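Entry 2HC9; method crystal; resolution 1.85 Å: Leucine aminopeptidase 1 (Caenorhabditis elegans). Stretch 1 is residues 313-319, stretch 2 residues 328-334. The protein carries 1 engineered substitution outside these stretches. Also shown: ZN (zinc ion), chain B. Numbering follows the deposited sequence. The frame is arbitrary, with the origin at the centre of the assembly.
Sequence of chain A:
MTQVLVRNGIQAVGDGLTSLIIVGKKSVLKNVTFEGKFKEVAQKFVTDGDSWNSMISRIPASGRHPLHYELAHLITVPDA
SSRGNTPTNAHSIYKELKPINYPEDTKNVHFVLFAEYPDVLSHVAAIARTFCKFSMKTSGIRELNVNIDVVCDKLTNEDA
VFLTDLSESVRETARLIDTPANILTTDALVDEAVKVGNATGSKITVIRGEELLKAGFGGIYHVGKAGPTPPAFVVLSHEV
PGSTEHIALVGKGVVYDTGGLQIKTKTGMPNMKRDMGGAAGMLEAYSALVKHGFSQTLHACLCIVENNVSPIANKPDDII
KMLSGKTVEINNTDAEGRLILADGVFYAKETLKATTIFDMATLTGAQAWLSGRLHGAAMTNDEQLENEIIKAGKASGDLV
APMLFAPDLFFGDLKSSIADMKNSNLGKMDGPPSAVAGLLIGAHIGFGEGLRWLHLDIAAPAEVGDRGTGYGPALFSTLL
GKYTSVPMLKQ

Stretch 1, residues 313-319: ANKPDDI
Stretch 2 (328-334) VEINNTD

Two short backbone hydrogen bonds hold these segments together, and both converge on Ile 330. The amide N of Asp 317 donates to the O of Ile 330 at 2.7 Å (162° at the hydrogen), and the N of Ile 330 donates to the O of Asp 318 at 2.8 Å (161°). Beyond them lies an antiparallel, non-hydrogen-bonded bridge pairing Ile 319 with Glu 329, their CA atoms 4.3 Å apart; the same spacing separates the CA atoms of Pro 316 and Asn 331. Three CA-H...O contacts support this register: Pro 316 CA to Ile 330 O at 3.1 Å, Ile 319 CA to Val 328 O at 3.3 Å, and Glu 329 CA to Asp 318 O at 3.5 Å.

A type II turn from Lys 315 to Asp 318 shapes the first segment. Pro 316 (phi/psi -65/135) suits its second position, where the ring restricts phi, while Asp 317 takes the positive phi of the third (110/-26). The turn closes through Asp 318 N to Lys 315 O, 3.0 Å. The carboxylate of Asp 318 (chi1 m, chi2 0°) reinforces it, its OD2 accepting from Lys 315 N at 3.1 Å. Extended backbone follows at Asp 318 (-56/141) and Ile 319 (-118/126); across from them Ile 330 (-83/108) and Glu 329 (-87/116) are also extended, as is Val 328 (-128/129) before them.

Two acidic side chains approach, Asp 317 OD1 lying 4.5 Å from Glu 329 OE2. One water donates to both carboxylates, Asp 317 OD1 (2.8 Å) and Glu 329 OE2 (2.9 Å); a second donates to the backbone O of Asp 317 and to Glu 329 OE2 (both 2.8 Å). Asp 317 is m; Glu 329 is fully extended (t, t). A third water accepts from Asn 314 ND2 and donates to Thr 333 O, both at 2.9 Å, so the amide of Asn 314 (chi1 m, chi2 -22°) serves a polar link as well as packing.

Ile 330 (m, t) has the largest area covered by the other segment. Its CD1 reaches Asn 314 CG at 3.7 Å, giving its aliphatic chain a place beside the planar amide. Thr 333 (p; phi/psi -66/-19) directs CA-to-CB toward the first segment; its CG2 lies 3.5 Å from Asn 314 O and 3.9 Å from Pro 316 CD, while its OG1 is hydrogen-bonded elsewhere in the structure. Ile 319 (m, t) shares a sheet face with Glu 329, packing CG1 against the latter's CB at 4.1 Å. Farther along, Asp 334 binds zinc through O (2.2 Å) and OD1 (2.0 Å), outside the contact.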

# COMPACT_ATOMS: atom_id res chain seq x y z
N ALA A 313 -13.17 -23.91 -3.79
CA ALA A 313 -13.88 -22.71 -3.27
C ALA A 313 -14.41 -21.84 -4.42
O ALA A 313 -13.90 -21.90 -5.55
CB ALA A 313 -12.96 -21.87 -2.35
N ASN A 314 -15.41 -21.01 -4.12
CA ASN A 314 -15.79 -19.87 -4.97
C ASN A 314 -14.56 -19.07 -5.42
O ASN A 314 -13.61 -18.90 -4.63
CB ASN A 314 -16.68 -18.88 -4.18
CG ASN A 314 -18.12 -19.37 -3.98
OD1 ASN A 314 -18.63 -20.21 -4.73
ND2 ASN A 314 -18.78 -18.79 -2.96
N LYS A 315 -14.58 -18.61 -6.67
CA LYS A 315 -13.53 -17.81 -7.30
C LYS A 315 -14.26 -16.61 -7.93
O LYS A 315 -15.34 -16.79 -8.47
CB LYS A 315 -12.94 -18.56 -8.51
CG LYS A 315 -12.30 -19.89 -8.29
CD LYS A 315 -11.81 -20.48 -9.58
CE LYS A 315 -12.76 -21.52 -10.14
NZ LYS A 315 -12.38 -22.88 -9.71
N PRO A 316 -13.70 -15.40 -7.89
CA PRO A 316 -14.43 -14.31 -8.57
C PRO A 316 -14.50 -14.56 -10.08
O PRO A 316 -13.49 -14.94 -10.68
CB PRO A 316 -13.59 -13.06 -8.28
CG PRO A 316 -12.22 -13.61 -7.86
CD PRO A 316 -12.47 -14.93 -7.23
N ASP A 317 -15.69 -14.35 -10.63
CA ASP A 317 -16.12 -14.69 -12.01
C ASP A 317 -17.12 -15.84 -12.00
O ASP A 317 -17.93 -15.96 -12.94
CB ASP A 317 -14.99 -15.08 -12.96
CG ASP A 317 -14.08 -13.91 -13.32
OD1 ASP A 317 -14.37 -12.75 -12.97
OD2 ASP A 317 -13.05 -14.20 -13.96
N ASP A 318 -17.07 -16.69 -10.97
CA ASP A 318 -18.00 -17.83 -10.89
C ASP A 318 -19.45 -17.32 -10.96
O ASP A 318 -19.77 -16.29 -10.38
CB ASP A 318 -17.87 -18.59 -9.58
CG ASP A 318 -16.68 -19.56 -9.55
OD1 ASP A 318 -15.92 -19.68 -10.55
OD2 ASP A 318 -16.52 -20.19 -8.49
N ILE A 319 -20.31 -18.05 -11.67
CA ILE A 319 -21.74 -17.71 -11.69
C ILE A 319 -22.49 -18.89 -11.09
O ILE A 319 -22.31 -20.04 -11.53
CB ILE A 319 -22.27 -17.45 -13.13
CG1 ILE A 319 -21.54 -16.22 -13.72
CG2 ILE A 319 -23.82 -17.17 -13.08
CD1 ILE A 319 -21.85 -15.99 -15.23
N VAL A 328 -26.25 -15.31 -9.96
CA VAL A 328 -25.43 -14.26 -9.38
C VAL A 328 -23.98 -14.51 -9.85
O VAL A 328 -23.45 -15.62 -9.72
CB VAL A 328 -25.52 -14.21 -7.82
CG1 VAL A 328 -24.51 -13.17 -7.30
CG2 VAL A 328 -26.95 -13.82 -7.37
N GLU A 329 -23.36 -13.46 -10.40
CA GLU A 329 -21.91 -13.49 -10.72
C GLU A 329 -21.18 -13.06 -9.47
O GLU A 329 -21.34 -11.91 -9.01
CB GLU A 329 -21.60 -12.52 -11.86
CG GLU A 329 -20.14 -12.52 -12.25
CD GLU A 329 -19.83 -11.56 -13.40
OE1 GLU A 329 -20.73 -10.81 -13.88
OE2 GLU A 329 -18.66 -11.56 -13.81
N ILE A 330 -20.40 -13.97 -8.92
CA ILE A 330 -19.63 -13.66 -7.71
C ILE A 330 -18.36 -12.94 -8.14
O ILE A 330 -17.46 -13.57 -8.71
CB ILE A 330 -19.26 -14.94 -6.95
CG1 ILE A 330 -20.52 -15.77 -6.63
CG2 ILE A 330 -18.46 -14.59 -5.65
CD1 ILE A 330 -20.24 -17.16 -6.00
N ASN A 331 -18.27 -11.63 -7.88
CA ASN A 331 -17.01 -10.92 -8.11
C ASN A 331 -16.26 -10.62 -6.82
O ASN A 331 -15.19 -10.01 -6.84
CB ASN A 331 -17.22 -9.65 -8.96
CG ASN A 331 -18.11 -8.62 -8.28
OD1 ASN A 331 -18.99 -8.97 -7.48
ND2 ASN A 331 -17.89 -7.35 -8.60
N ASN A 332 -16.85 -11.02 -5.69
CA ASN A 332 -16.23 -10.83 -4.40
C ASN A 332 -16.58 -11.99 -3.46
O ASN A 332 -17.68 -12.06 -2.92
CB ASN A 332 -16.65 -9.48 -3.79
CG ASN A 332 -15.92 -9.16 -2.51
OD1 ASN A 332 -15.16 -9.98 -1.98
ND2 ASN A 332 -16.15 -7.97 -1.99
N THR A 333 -15.64 -12.90 -3.29
CA THR A 333 -15.85 -14.08 -2.44
C THR A 333 -16.02 -13.72 -0.98
O THR A 333 -16.52 -14.53 -0.22
CB THR A 333 -14.69 -15.11 -2.54
OG1 THR A 333 -13.47 -14.50 -2.06
CG2 THR A 333 -14.52 -15.58 -4.00
N ASP A 334 -15.60 -12.51 -0.59
CA ASP A 334 -15.75 -12.01 0.80
C ASP A 334 -17.11 -11.31 1.00
O ASP A 334 -17.47 -10.91 2.11
CB ASP A 334 -14.61 -11.03 1.09
CG ASP A 334 -14.38 -10.78 2.58
OD1 ASP A 334 -15.03 -11.41 3.45
OD2 ASP A 334 -13.51 -9.96 2.88
ZN ZN B . -16.88 -11.95 3.95
O HOH W 1 -17.49 -17.19 -0.88
O HOH W 2 -17.82 -13.98 -14.89
O HOH W 3 -16.44 -11.21 -11.94
O HOH W 4 -18.15 -10.82 5.06